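Local coordinates for putative monooxygenase Rv0793 (Mycobacterium tuberculosis, PDB 1Y0H), which is a homodimeric putative monooxygenase that might take part in antibiotic biosynthesis or may scavenge reactive oxygen species to help evade host defences, at residues D17-L22 / G51-F56; R23-A28 / L75-Q80; A28-T33 / Y42-S47; E67-P72 / V89-L94. All coordinates share one frame; numbering follows the deposited sequence. Where two conformers were deposited one is given.

Contact 1 of 4, residues D17-L22 / G51-F56; sequences DARSAL and GELVLF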
loop_
_atom_site.group_PDB
_atom_site.type_symbol
_atom_site.label_atom_id
_atom_site.label_comp_id
_atom_site.label_asym_id
_atom_site.label_seq_id
_atom_site.Cartn_x
_atom_site.Cartn_y
_atom_site.Cartn_z
ATOM N N ASP A 17 14.753 -9.272 -17.369
ATOM C CA ASP A 17 15.701 -10.368 -17.126
ATOM C C ASP A 17 16.004 -10.561 -15.648
ATOM O O ASP A 17 16.518 -11.604 -15.253
ATOM C CB ASP A 17 17.010 -10.163 -17.897
ATOM C CG ASP A 17 17.847 -9.016 -17.346
ATOM O OD1 ASP A 17 17.538 -7.843 -17.647
ATOM O OD2 ASP A 17 18.833 -9.293 -16.625
ATOM N N ALA A 18 15.688 -9.556 -14.838
ATOM C CA ALA A 18 16.025 -9.587 -13.418
ATOM C C ALA A 18 14.838 -9.927 -12.530
ATOM O O ALA A 18 14.977 -9.948 -11.316
ATOM C CB ALA A 18 16.600 -8.232 -12.991
ATOM N N ARG A 19 13.675 -10.180 -13.127
ATOM C CA ARG A 19 12.465 -10.337 -12.319
ATOM C C ARG A 19 12.548 -11.501 -11.323
ATOM O O ARG A 19 12.240 -11.323 -10.139
ATOM C CB ARG A 19 11.235 -10.487 -13.204
ATOM C CG ARG A 19 9.947 -10.236 -12.440
ATOM C CD ARG A 19 8.786 -10.685 -13.305
ATOM N NE ARG A 19 7.511 -10.631 -12.597
ATOM C CZ ARG A 19 6.767 -9.535 -12.502
ATOM N NH1 ARG A 19 7.181 -8.403 -13.058
ATOM N NH2 ARG A 19 5.610 -9.567 -11.849
ATOM N N SER A 20 12.964 -12.685 -11.787
ATOM C CA SER A 20 13.104 -13.827 -10.869
ATOM C C SER A 20 14.157 -13.570 -9.787
ATOM O O SER A 20 13.974 -13.961 -8.641
ATOM C CB SER A 20 13.387 -15.136 -11.619
ATOM O OG SER A 20 14.611 -15.082 -12.307
ATOM N N ALA A 21 15.230 -12.867 -10.138
ATOM C CA ALA A 21 16.237 -12.490 -9.153
ATOM C C ALA A 21 15.675 -11.532 -8.090
ATOM O O ALA A 21 15.959 -11.678 -6.885
ATOM C CB ALA A 21 17.480 -11.897 -9.854
ATOM N N LEU A 22 14.863 -10.573 -8.526
ATOM C CA LEU A 22 14.262 -9.637 -7.583
ATOM C C LEU A 22 13.309 -10.384 -6.664
ATOM O O LEU A 22 13.322 -10.170 -5.449
ATOM C CB LEU A 22 13.516 -8.528 -8.316
ATOM C CG LEU A 22 12.781 -7.541 -7.391
ATOM C CD1 LEU A 22 13.713 -6.764 -6.474
ATOM C CD2 LEU A 22 11.950 -6.642 -8.279
ATOM N N GLY A 51 4.181 -5.166 -14.142
ATOM C CA GLY A 51 5.379 -4.343 -14.273
ATOM C C GLY A 51 6.109 -4.071 -12.965
ATOM O O GLY A 51 7.301 -3.766 -12.972
ATOM N N GLU A 52 5.392 -4.174 -11.849
ATOM C CA GLU A 52 5.959 -3.889 -10.531
ATOM C C GLU A 52 5.742 -5.019 -9.543
ATOM O O GLU A 52 4.714 -5.707 -9.572
ATOM C CB GLU A 52 5.289 -2.670 -9.884
ATOM C CG GLU A 52 5.346 -1.351 -10.597
ATOM C CD GLU A 52 4.404 -0.350 -9.929
ATOM O OE1 GLU A 52 4.338 -0.345 -8.676
ATOM O OE2 GLU A 52 3.707 0.406 -10.642
ATOM N N LEU A 53 6.697 -5.163 -8.629
ATOM C CA LEU A 53 6.463 -5.900 -7.407
ATOM C C LEU A 53 6.283 -4.858 -6.305
ATOM O O LEU A 53 6.905 -3.795 -6.335
ATOM C CB LEU A 53 7.617 -6.862 -7.098
ATOM C CG LEU A 53 7.924 -7.958 -8.133
ATOM C CD1 LEU A 53 8.898 -8.947 -7.527
ATOM C CD2 LEU A 53 6.648 -8.673 -8.590
ATOM N N VAL A 54 5.389 -5.138 -5.366
ATOM C CA VAL A 54 5.035 -4.151 -4.344
ATOM C C VAL A 54 5.045 -4.815 -2.980
ATOM O O VAL A 54 4.452 -5.890 -2.813
ATOM C CB VAL A 54 3.638 -3.550 -4.619
ATOM C CG1 VAL A 54 3.248 -2.550 -3.520
ATOM C CG2 VAL A 54 3.597 -2.894 -6.027
ATOM N N LEU A 55 5.743 -4.192 -2.029
ATOM C CA LEU A 55 5.661 -4.607 -0.623
ATOM C C LEU A 55 4.761 -3.644 0.103
ATOM O O LEU A 55 4.886 -2.429 -0.060
ATOM C CB LEU A 55 7.043 -4.605 0.058
ATOM C CG LEU A 55 7.943 -5.804 -0.224
ATOM C CD1 LEU A 55 9.347 -5.428 0.218
ATOM C CD2 LEU A 55 7.477 -7.069 0.505
ATOM N N PHE A 56 3.831 -4.189 0.883
ATOM C CA PHE A 56 3.132 -3.377 1.864
ATOM C C PHE A 56 3.580 -3.838 3.243
ATOM O O PHE A 56 3.472 -5.012 3.571
ATOM C CB PHE A 56 1.611 -3.476 1.715
ATOM C CG PHE A 56 0.885 -2.418 2.485
ATOM C CD1 PHE A 56 0.272 -2.709 3.694
ATOM C CD2 PHE A 56 0.841 -1.121 2.012
ATOM C CE1 PHE A 56 -0.390 -1.710 4.420
ATOM C CE2 PHE A 56 0.183 -0.111 2.732
ATOM C CZ PHE A 56 -0.423 -0.417 3.944
#

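Contact 2 of 4, residues R23-A28 / L75-Q80; sequences RALLDA and LNYRAQ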
loop_
_atom_site.group_PDB
_atom_site.type_symbol
_atom_site.label_atom_id
_atom_site.label_comp_id
_atom_site.label_asym_id
_atom_site.label_seq_id
_atom_site.Cartn_x
_atom_site.Cartn_y
_atom_site.Cartn_z
ATOM N N ARG A 23 12.497 -11.265 -7.238
ATOM C CA ARG A 23 11.563 -12.039 -6.419
ATOM C C ARG A 23 12.307 -12.797 -5.314
ATOM O O ARG A 23 11.896 -12.770 -4.143
ATOM C CB ARG A 23 10.726 -12.986 -7.279
ATOM C CG ARG A 23 9.856 -13.934 -6.459
ATOM C CD ARG A 23 8.785 -13.182 -5.708
ATOM N NE ARG A 23 7.992 -14.079 -4.861
ATOM C CZ ARG A 23 7.000 -14.853 -5.291
ATOM N NH1 ARG A 23 6.353 -15.623 -4.417
ATOM N NH2 ARG A 23 6.635 -14.854 -6.572
ATOM N N ALA A 24 13.422 -13.433 -5.668
ATOM C CA ALA A 24 14.233 -14.179 -4.694
ATOM C C ALA A 24 14.807 -13.284 -3.595
ATOM O O ALA A 24 14.831 -13.664 -2.422
ATOM C CB ALA A 24 15.335 -14.924 -5.400
ATOM N N LEU A 25 15.259 -12.095 -3.990
ATOM C CA LEU A 25 15.796 -11.113 -3.051
ATOM C C LEU A 25 14.727 -10.673 -2.056
ATOM O O LEU A 25 14.968 -10.616 -0.840
ATOM C CB LEU A 25 16.359 -9.909 -3.806
ATOM C CG LEU A 25 17.158 -8.934 -2.949
ATOM C CD1 LEU A 25 18.522 -9.520 -2.595
ATOM C CD2 LEU A 25 17.330 -7.630 -3.709
ATOM N N LEU A 26 13.544 -10.358 -2.576
ATOM C CA LEU A 26 12.455 -9.931 -1.711
ATOM C C LEU A 26 11.919 -11.094 -0.872
ATOM O O LEU A 26 11.604 -10.910 0.301
ATOM C CB LEU A 26 11.359 -9.242 -2.530
ATOM C CG LEU A 26 11.796 -7.990 -3.306
ATOM C CD1 LEU A 26 10.597 -7.371 -4.000
ATOM C CD2 LEU A 26 12.486 -6.963 -2.415
ATOM N N ASP A 27 11.862 -12.296 -1.447
ATOM C CA ASP A 27 11.418 -13.477 -0.704
ATOM C C ASP A 27 12.221 -13.678 0.568
ATOM O O ASP A 27 11.659 -14.016 1.614
ATOM C CB ASP A 27 11.546 -14.755 -1.546
ATOM C CG ASP A 27 10.416 -14.932 -2.560
ATOM O OD1 ASP A 27 9.356 -14.285 -2.457
ATOM O OD2 ASP A 27 10.592 -15.769 -3.488
ATOM N N ALA A 28 13.532 -13.474 0.476
ATOM C CA ALA A 28 14.444 -13.715 1.592
ATOM C C ALA A 28 14.240 -12.736 2.750
ATOM O O ALA A 28 14.710 -12.974 3.858
ATOM C CB ALA A 28 15.883 -13.673 1.115
ATOM N N LEU A 75 20.027 -4.689 5.311
ATOM C CA LEU A 75 21.274 -4.169 4.759
ATOM C C LEU A 75 21.793 -5.019 3.600
ATOM O O LEU A 75 22.361 -4.477 2.644
ATOM C CB LEU A 75 22.333 -3.996 5.850
ATOM C CG LEU A 75 22.032 -2.941 6.921
ATOM C CD1 LEU A 75 23.158 -2.921 7.934
ATOM C CD2 LEU A 75 21.770 -1.530 6.360
ATOM N N ASN A 76 21.592 -6.331 3.681
ATOM C CA ASN A 76 21.957 -7.242 2.598
ATOM C C ASN A 76 21.140 -6.925 1.355
ATOM O O ASN A 76 21.678 -6.838 0.249
ATOM C CB ASN A 76 21.743 -8.703 3.010
ATOM C CG ASN A 76 22.042 -9.672 1.884
ATOM O OD1 ASN A 76 23.174 -9.760 1.422
ATOM N ND2 ASN A 76 21.029 -10.412 1.443
ATOM N N TYR A 77 19.838 -6.745 1.556
ATOM C CA TYR A 77 18.912 -6.399 0.489
ATOM C C TYR A 77 19.277 -5.053 -0.149
ATOM O O TYR A 77 19.307 -4.933 -1.373
ATOM C CB TYR A 77 17.478 -6.389 1.047
ATOM C CG TYR A 77 16.603 -5.300 0.468
ATOM C CD1 TYR A 77 15.899 -5.505 -0.712
ATOM C CD2 TYR A 77 16.488 -4.058 1.101
ATOM C CE1 TYR A 77 15.111 -4.489 -1.255
ATOM C CE2 TYR A 77 15.723 -3.044 0.556
ATOM C CZ TYR A 77 15.037 -3.271 -0.624
ATOM O OH TYR A 77 14.247 -2.293 -1.177
ATOM N N ARG A 78 19.558 -4.046 0.678
ATOM C CA ARG A 78 19.830 -2.690 0.169
ATOM C C ARG A 78 21.058 -2.641 -0.731
ATOM O O ARG A 78 21.110 -1.867 -1.691
ATOM C CB ARG A 78 19.973 -1.676 1.307
ATOM C CG ARG A 78 19.837 -0.223 0.844
ATOM C CD ARG A 78 18.371 0.149 0.640
ATOM N NE ARG A 78 18.161 1.547 0.258
ATOM C CZ ARG A 78 17.908 2.545 1.110
ATOM N NH1 ARG A 78 17.852 2.330 2.423
ATOM N NH2 ARG A 78 17.716 3.774 0.646
ATOM N N ALA A 79 22.026 -3.497 -0.421
ATOM C CA ALA A 79 23.275 -3.588 -1.165
ATOM C C ALA A 79 23.112 -4.150 -2.569
ATOM O O ALA A 79 24.008 -3.981 -3.406
ATOM C CB ALA A 79 24.275 -4.440 -0.387
ATOM N N GLN A 80 21.991 -4.824 -2.826
ATOM C CA GLN A 80 21.833 -5.610 -4.050
ATOM C C GLN A 80 20.656 -5.201 -4.917
ATOM O O GLN A 80 20.618 -5.549 -6.094
ATOM C CB GLN A 80 21.560 -7.068 -3.718
ATOM C CG GLN A 80 22.536 -7.750 -2.841
ATOM C CD GLN A 80 22.141 -9.192 -2.637
ATOM O OE1 GLN A 80 22.083 -9.987 -3.588
ATOM N NE2 GLN A 80 21.846 -9.541 -1.397
#

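Contact 3 of 4, residues A28-T33 / Y42-S47; sequences AMITPT and YDLYES. With ACT (acetate ion), chain C.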
loop_
_atom_site.group_PDB
_atom_site.type_symbol
_atom_site.label_atom_id
_atom_site.label_comp_id
_atom_site.label_asym_id
_atom_site.label_seq_id
_atom_site.Cartn_x
_atom_site.Cartn_y
_atom_site.Cartn_z
ATOM N N ALA A 28 13.532 -13.474 0.476
ATOM C CA ALA A 28 14.444 -13.715 1.592
ATOM C C ALA A 28 14.240 -12.736 2.750
ATOM O O ALA A 28 14.710 -12.974 3.858
ATOM C CB ALA A 28 15.883 -13.673 1.115
ATOM N N MET A 29 13.540 -11.643 2.476
ATOM C CA MET A 29 13.253 -10.622 3.488
ATOM C C MET A 29 12.058 -11.004 4.341
ATOM O O MET A 29 11.902 -10.502 5.451
ATOM C CB MET A 29 12.956 -9.288 2.813
ATOM C CG MET A 29 14.195 -8.599 2.226
ATOM S SD MET A 29 15.315 -7.975 3.498
ATOM C CE MET A 29 14.372 -6.590 4.132
ATOM N N ILE A 30 11.193 -11.858 3.806
ATOM C CA ILE A 30 9.875 -12.072 4.395
ATOM C C ILE A 30 9.913 -12.718 5.773
ATOM O O ILE A 30 9.360 -12.177 6.725
ATOM C CB ILE A 30 8.914 -12.827 3.432
ATOM C CG1 ILE A 30 8.690 -11.971 2.182
ATOM C CG2 ILE A 30 7.586 -13.111 4.123
ATOM C CD1 ILE A 30 7.804 -12.628 1.129
ATOM N N THR A 31 10.566 -13.874 5.891
ATOM C CA THR A 31 10.641 -14.537 7.201
ATOM C C THR A 31 11.301 -13.682 8.318
ATOM O O THR A 31 10.674 -13.470 9.363
ATOM C CB THR A 31 11.226 -15.951 7.082
ATOM O OG1 THR A 31 10.220 -16.786 6.504
ATOM C CG2 THR A 31 11.600 -16.512 8.442
ATOM N N PRO A 32 12.542 -13.187 8.095
ATOM C CA PRO A 32 13.169 -12.368 9.146
ATOM C C PRO A 32 12.421 -11.070 9.444
ATOM O O PRO A 32 12.405 -10.642 10.601
ATOM C CB PRO A 32 14.565 -12.065 8.594
ATOM C CG PRO A 32 14.488 -12.338 7.118
ATOM C CD PRO A 32 13.427 -13.368 6.931
ATOM N N THR A 33 11.793 -10.456 8.439
ATOM C CA THR A 33 11.050 -9.223 8.705
ATOM C C THR A 33 9.774 -9.502 9.483
ATOM O O THR A 33 9.498 -8.822 10.462
ATOM C CB THR A 33 10.730 -8.418 7.440
ATOM O OG1 THR A 33 11.949 -8.181 6.710
ATOM C CG2 THR A 33 10.100 -7.079 7.852
ATOM N N TYR A 42 4.010 -7.761 6.611
ATOM C CA TYR A 42 4.981 -7.556 5.537
ATOM C C TYR A 42 4.546 -8.488 4.421
ATOM O O TYR A 42 4.767 -9.694 4.499
ATOM C CB TYR A 42 6.366 -7.921 6.068
ATOM C CG TYR A 42 7.552 -7.552 5.213
ATOM C CD1 TYR A 42 8.170 -8.506 4.392
ATOM C CD2 TYR A 42 8.103 -6.268 5.266
ATOM C CE1 TYR A 42 9.299 -8.184 3.631
ATOM C CE2 TYR A 42 9.241 -5.945 4.498
ATOM C CZ TYR A 42 9.822 -6.910 3.690
ATOM O OH TYR A 42 10.930 -6.603 2.947
ATOM N N ASP A 43 3.897 -7.922 3.406
ATOM C CA ASP A 43 3.235 -8.713 2.362
ATOM C C ASP A 43 3.702 -8.304 0.965
ATOM O O ASP A 43 3.839 -7.127 0.671
ATOM C CB ASP A 43 1.709 -8.573 2.477
ATOM C CG ASP A 43 1.178 -9.109 3.793
ATOM O OD1 ASP A 43 1.600 -10.211 4.193
ATOM O OD2 ASP A 43 0.340 -8.429 4.421
ATOM N N LEU A 44 3.904 -9.300 0.108
ATOM C CA LEU A 44 4.417 -9.076 -1.238
ATOM C C LEU A 44 3.330 -9.305 -2.283
ATOM O O LEU A 44 2.620 -10.308 -2.242
ATOM C CB LEU A 44 5.571 -10.041 -1.533
ATOM C CG LEU A 44 6.217 -9.984 -2.918
ATOM C CD1 LEU A 44 6.838 -8.623 -3.230
ATOM C CD2 LEU A 44 7.270 -11.081 -3.009
ATOM N N TYR A 45 3.241 -8.369 -3.224
ATOM C CA TYR A 45 2.280 -8.416 -4.321
ATOM C C TYR A 45 2.968 -8.163 -5.647
ATOM O O TYR A 45 4.089 -7.650 -5.684
ATOM C CB TYR A 45 1.236 -7.310 -4.155
ATOM C CG TYR A 45 0.529 -7.321 -2.832
ATOM C CD1 TYR A 45 1.063 -6.659 -1.722
ATOM C CD2 TYR A 45 -0.686 -7.976 -2.693
ATOM C CE1 TYR A 45 0.403 -6.679 -0.501
ATOM C CE2 TYR A 45 -1.348 -8.001 -1.490
ATOM C CZ TYR A 45 -0.795 -7.351 -0.402
ATOM O OH TYR A 45 -1.456 -7.374 0.797
ATOM N N GLU A 46 2.287 -8.510 -6.737
ATOM C CA GLU A 46 2.668 -7.955 -8.046
ATOM C C GLU A 46 1.558 -7.058 -8.585
ATOM O O GLU A 46 0.385 -7.300 -8.328
ATOM C CB GLU A 46 3.037 -9.047 -9.061
ATOM C CG GLU A 46 1.926 -9.994 -9.458
ATOM C CD GLU A 46 2.275 -10.885 -10.662
ATOM O OE1 GLU A 46 1.344 -11.234 -11.411
ATOM O OE2 GLU A 46 3.462 -11.249 -10.861
ATOM N N SER A 47 1.919 -6.018 -9.327
ATOM C CA SER A 47 0.899 -5.136 -9.884
ATOM C C SER A 47 0.117 -5.912 -10.937
ATOM O O SER A 47 0.659 -6.822 -11.565
ATOM C CB SER A 47 1.523 -3.881 -10.485
ATOM O OG SER A 47 2.334 -4.225 -11.580
HETATM C C ACT C . 11.920 -3.441 2.545
HETATM O O ACT C . 11.797 -4.071 3.615
HETATM O OXT ACT C . 11.511 -2.252 2.529
HETATM C CH3 ACT C . 12.523 -4.093 1.341
#

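Contact 4 of 4, residues E67-P72 / V89-L94; sequences EHRGSP and VAVTVL. With ACT (acetate ion), chain C.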
loop_
_atom_site.group_PDB
_atom_site.type_symbol
_atom_site.label_atom_id
_atom_site.label_comp_id
_atom_site.label_asym_id
_atom_site.label_seq_id
_atom_site.Cartn_x
_atom_site.Cartn_y
_atom_site.Cartn_z
ATOM N N GLU A 67 14.458 0.178 13.358
ATOM C CA GLU A 67 15.124 -1.102 13.670
ATOM C C GLU A 67 15.205 -1.994 12.427
ATOM O O GLU A 67 16.233 -2.628 12.168
ATOM C CB GLU A 67 14.409 -1.819 14.820
ATOM C CG GLU A 67 14.391 -1.065 16.145
ATOM C CD GLU A 67 15.675 -1.205 16.959
ATOM O OE1 GLU A 67 15.650 -0.828 18.151
ATOM O OE2 GLU A 67 16.703 -1.690 16.430
ATOM N N HIS A 68 14.132 -2.015 11.642
ATOM C CA HIS A 68 14.079 -2.820 10.421
ATOM C C HIS A 68 15.170 -2.380 9.449
ATOM O O HIS A 68 15.864 -3.204 8.859
ATOM C CB HIS A 68 12.693 -2.676 9.782
ATOM C CG HIS A 68 12.583 -3.284 8.419
ATOM N ND1 HIS A 68 12.753 -4.632 8.190
ATOM C CD2 HIS A 68 12.308 -2.728 7.215
ATOM C CE1 HIS A 68 12.586 -4.881 6.901
ATOM N NE2 HIS A 68 12.315 -3.743 6.289
ATOM N N ARG A 69 15.283 -1.069 9.288
ATOM C CA ARG A 69 16.227 -0.474 8.354
ATOM C C ARG A 69 17.686 -0.636 8.774
ATOM O O ARG A 69 18.581 -0.359 7.977
ATOM C CB ARG A 69 15.884 0.994 8.150
ATOM C CG ARG A 69 14.634 1.189 7.326
ATOM C CD ARG A 69 14.220 2.644 7.340
ATOM N NE ARG A 69 13.227 2.890 6.309
ATOM C CZ ARG A 69 12.628 4.056 6.090
ATOM N NH1 ARG A 69 12.899 5.109 6.844
ATOM N NH2 ARG A 69 11.747 4.155 5.103
ATOM N N GLY A 70 17.920 -1.060 10.019
ATOM C CA GLY A 70 19.274 -1.348 10.500
ATOM C C GLY A 70 19.624 -2.826 10.568
ATOM O O GLY A 70 20.743 -3.196 10.968
ATOM N N SER A 71 18.672 -3.667 10.185
ATOM C CA SER A 71 18.781 -5.119 10.338
ATOM C C SER A 71 19.702 -5.754 9.296
ATOM O O SER A 71 19.874 -5.203 8.202
ATOM C CB SER A 71 17.401 -5.762 10.250
ATOM O OG SER A 71 16.896 -5.685 8.929
ATOM N N PRO A 72 20.302 -6.918 9.629
ATOM C CA PRO A 72 21.196 -7.594 8.697
ATOM C C PRO A 72 20.503 -7.958 7.398
ATOM O O PRO A 72 21.112 -7.851 6.330
ATOM C CB PRO A 72 21.610 -8.865 9.462
ATOM C CG PRO A 72 21.429 -8.522 10.867
ATOM C CD PRO A 72 20.220 -7.645 10.911
ATOM N N VAL A 89 14.054 1.938 -6.090
ATOM C CA VAL A 89 12.845 1.541 -5.352
ATOM C C VAL A 89 12.086 2.812 -4.991
ATOM O O VAL A 89 12.679 3.802 -4.544
ATOM C CB VAL A 89 13.171 0.749 -4.053
ATOM C CG1 VAL A 89 11.888 0.269 -3.361
ATOM C CG2 VAL A 89 14.050 -0.460 -4.354
ATOM N N ALA A 90 10.777 2.779 -5.213
ATOM C CA ALA A 90 9.910 3.892 -4.876
ATOM C C ALA A 90 9.272 3.604 -3.527
ATOM O O ALA A 90 8.442 2.698 -3.404
ATOM C CB ALA A 90 8.860 4.084 -5.948
ATOM N N VAL A 91 9.677 4.374 -2.520
ATOM C CA VAL A 91 9.300 4.102 -1.132
ATOM C C VAL A 91 8.471 5.241 -0.575
ATOM O O VAL A 91 8.880 6.396 -0.640
ATOM C CB VAL A 91 10.551 3.898 -0.227
ATOM C CG1 VAL A 91 10.161 3.758 1.242
ATOM C CG2 VAL A 91 11.353 2.689 -0.678
ATOM N N THR A 92 7.310 4.898 -0.027
ATOM C CA THR A 92 6.475 5.875 0.662
ATOM C C THR A 92 6.221 5.448 2.085
ATOM O O THR A 92 5.747 4.344 2.337
ATOM C CB THR A 92 5.134 6.063 -0.070
ATOM O OG1 THR A 92 5.396 6.412 -1.434
ATOM C CG2 THR A 92 4.309 7.170 0.584
ATOM N N VAL A 93 6.542 6.333 3.025
ATOM C CA VAL A 93 6.210 6.070 4.424
ATOM C C VAL A 93 4.849 6.679 4.720
ATOM O O VAL A 93 4.576 7.811 4.310
ATOM C CB VAL A 93 7.305 6.597 5.375
ATOM C CG1 VAL A 93 6.901 6.425 6.851
ATOM C CG2 VAL A 93 8.632 5.893 5.074
ATOM N N LEU A 94 4.009 5.919 5.423
ATOM C CA LEU A 94 2.609 6.272 5.641
ATOM C C LEU A 94 2.230 6.356 7.115
ATOM O O LEU A 94 2.617 5.502 7.916
ATOM C CB LEU A 94 1.695 5.260 4.952
ATOM C CG LEU A 94 1.870 5.027 3.445
ATOM C CD1 LEU A 94 1.053 3.805 3.032
ATOM C CD2 LEU A 94 1.432 6.252 2.659
HETATM C C ACT C . 11.920 -3.441 2.545
HETATM O O ACT C . 11.797 -4.071 3.615
HETATM O OXT ACT C . 11.511 -2.252 2.529
HETATM C CH3 ACT C . 12.523 -4.093 1.341
#

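Contact 1 of 4, residues D17-L22 / G51-F56
The meeting of L22 and R19 with L53 joins the first turn of helix 19-35 to the start of strand 53-59, and so illustrates how the helical layer of a ferredoxin-like alpha+beta sandwich is seated on its antiparallel sheet. The apolar part is a single leucine pair. L22 and L53 reach toward each other tip to tip, CD2 of L22 standing 3.9 Å from CD1 of L53. L22 presents this methyl because its CG lies anti to the backbone N (chi1 177°), and the same side chain also packs on F12 of the neighbouring strand 6-12. L53 works with both branches: CD1 serves the leucine, while CD2 turns to the arginine, and the residue also packs against L97 of the second subunit.

The polar part is carried by R19, which is modelled in two conformers; what follows holds for one of them, with the chain extended from CG to NE. Its charge is spent on E46 of strand 39-47, with which NH2 forms a salt bridge; NH1 makes a weak hydrogen bond to the backbone oxygen of G50. Held in this way, the guanidinium crosses L53 at a slant and spreads one face over the leucine, with G51 near its plane at the edge. The closest approach in this conformer is that of R19 NH2 to L53 CD2, at 3.5 Å.

Contact 2 of 4, residues R23-A28 / L75-Q80
NE2 of Q80 donates to the backbone O of N76 at 3.2 Å, while the methyl CD1 of L25 lies 3.5 Å from the same nitrogen. The acceptor lies close to the amide plane of Q80, but the donor sits well above the carbonyl plane of N76, not on a lone pair. Bonded back to the preceding turn, the extended glutamine is laid across L25, whose CD1 also touches its CD at 3.6 Å.

The other branch of L25 has a different task. Its CD2 meets CD1 of Y77 at 3.9 Å, the two side chains crossing at about a right angle. L26, one residue further along, brings CD2 to CE1 of the same ring at 3.8 Å, so neighbouring leucines of helix 19-35 share one side of the tyrosine. Y77 reaches this place with a chi1 of 143°, away from the usual staggered values, and its side chain also packs on F12 of strand 6-12 and on V89. On a different side of helix 19-35, R23 NE and D27 OD1 form a salt bridge of 2.8 Å, one turn apart, which flanks L44 of strand 39-47.

Leucines on one helix receiving an aromatic ring from another join helix 19-35 to helix 72-78 within the helical layer of the ferredoxin-like fold, and Y77 carries that packing to the side of a pocket that holds an acetate ion.

Contact 3 of 4, residues A28-T33 / Y42-S47
T33 and Y42 set the pattern: the threonine side chain crosses the tyrosine at about a right angle and lays its methyl on one face of the ring. CG2 of T33 is 3.7 Å from the ring centroid, a CH-pi contact offset toward the rim. The methyl lies there because it is anti to the backbone N, which leaves OG1 to turn back into the helix and donate to the M29 backbone O at 2.6 Å. The same oxygen takes the backbone N of T33 at 3.0 Å from the opposite face of its plane. The OG1 bond holds the rotation about CA-CB, and with it the place of the methyl.

M29 and I30 approach Y42 obliquely. CB of M29 comes within 3.4 Å of the phenolic OH, and its chain then bends twice (chi2 -70°, chi3 -72°) to carry CE beside the acetate. I30 sends CG1 past CE1 of Y42 at 4.1 Å, while its CD1 goes on to CB of L44 at 4.3 Å, further along the strand. The axes of the two short segments run nearly antiparallel (162°), and M29, I30 and T33 all converge on Y42. On its outer edge strand 39-47 pairs with a strand of the second subunit, which carries the sheet across the dimer interface.

All the touching residues are buried, and Y42 thus stands as a ring fixed by apolar neighbours with a polar end: its OH donates to the acetate O at 2.8 Å. The ion probably came from the crystallisation liquor, but its place is consistent with a pocket able to accept a small anion.

Contact 4 of 4, residues E67-P72 / V89-L94
R69 reaches from the last turn of helix 62-69 to V91 and V93 on strand 90-96, although the nearest CA atoms, those of R69 and V93, are 12.6 Å apart. The length is gained by conformation. CG of R69 is anti to the carbonyl carbon (chi1 -72°), and from there the chain is stretched out to NE, so that NH2 alone arrives at the strand. It lies 3.6 Å from CG2 of V93, obliquely to the guanidinium, and 4.2 Å from CG1 of V91, which is near the guanidinium plane at its edge. NH1 of R69 lies close to NH2 of R62, a like charge.

H68, the residue before, turns elsewhere. With CG anti to the backbone N (chi1 171°), its ring points into the pocket, where NE2 donates to the acetate O at 2.7 Å, fairly straight at 160°. ND1 is hydrogen-bonded to E36, a bond that would hold the imidazole's orientation. S71, the N-cap of helix 72-78, donates OG to the backbone O of H68 at 2.7 Å and also caps Y74 N.

Between R69 NH2 and the valine methyls there is van der Waals contact alone, which implies a weak tie at the surface; the N-H of H68, by contrast, equips the pocket to take an oxygen ligand.

From the N terminus, helix 19-35 enters all of the first three contacts in turn: its first turn in contact 1, its middle in contact 2 and its later part in contact 3. Contact 3 closes the shortest loop, between the helix and strand 39-47, and is nested within the loops of both contact 1 and contact 2. Contact 1 returns from strand 53-59, the next strand of the sheet, and crosses contact 2, which closes only at helix 72-78. Contact 4 opens after contacts 1 and 3 have closed, crosses contact 2, and brings in strand 90-96 on the far side of the chain's own four strands. The acetate joins contacts 3 and 4.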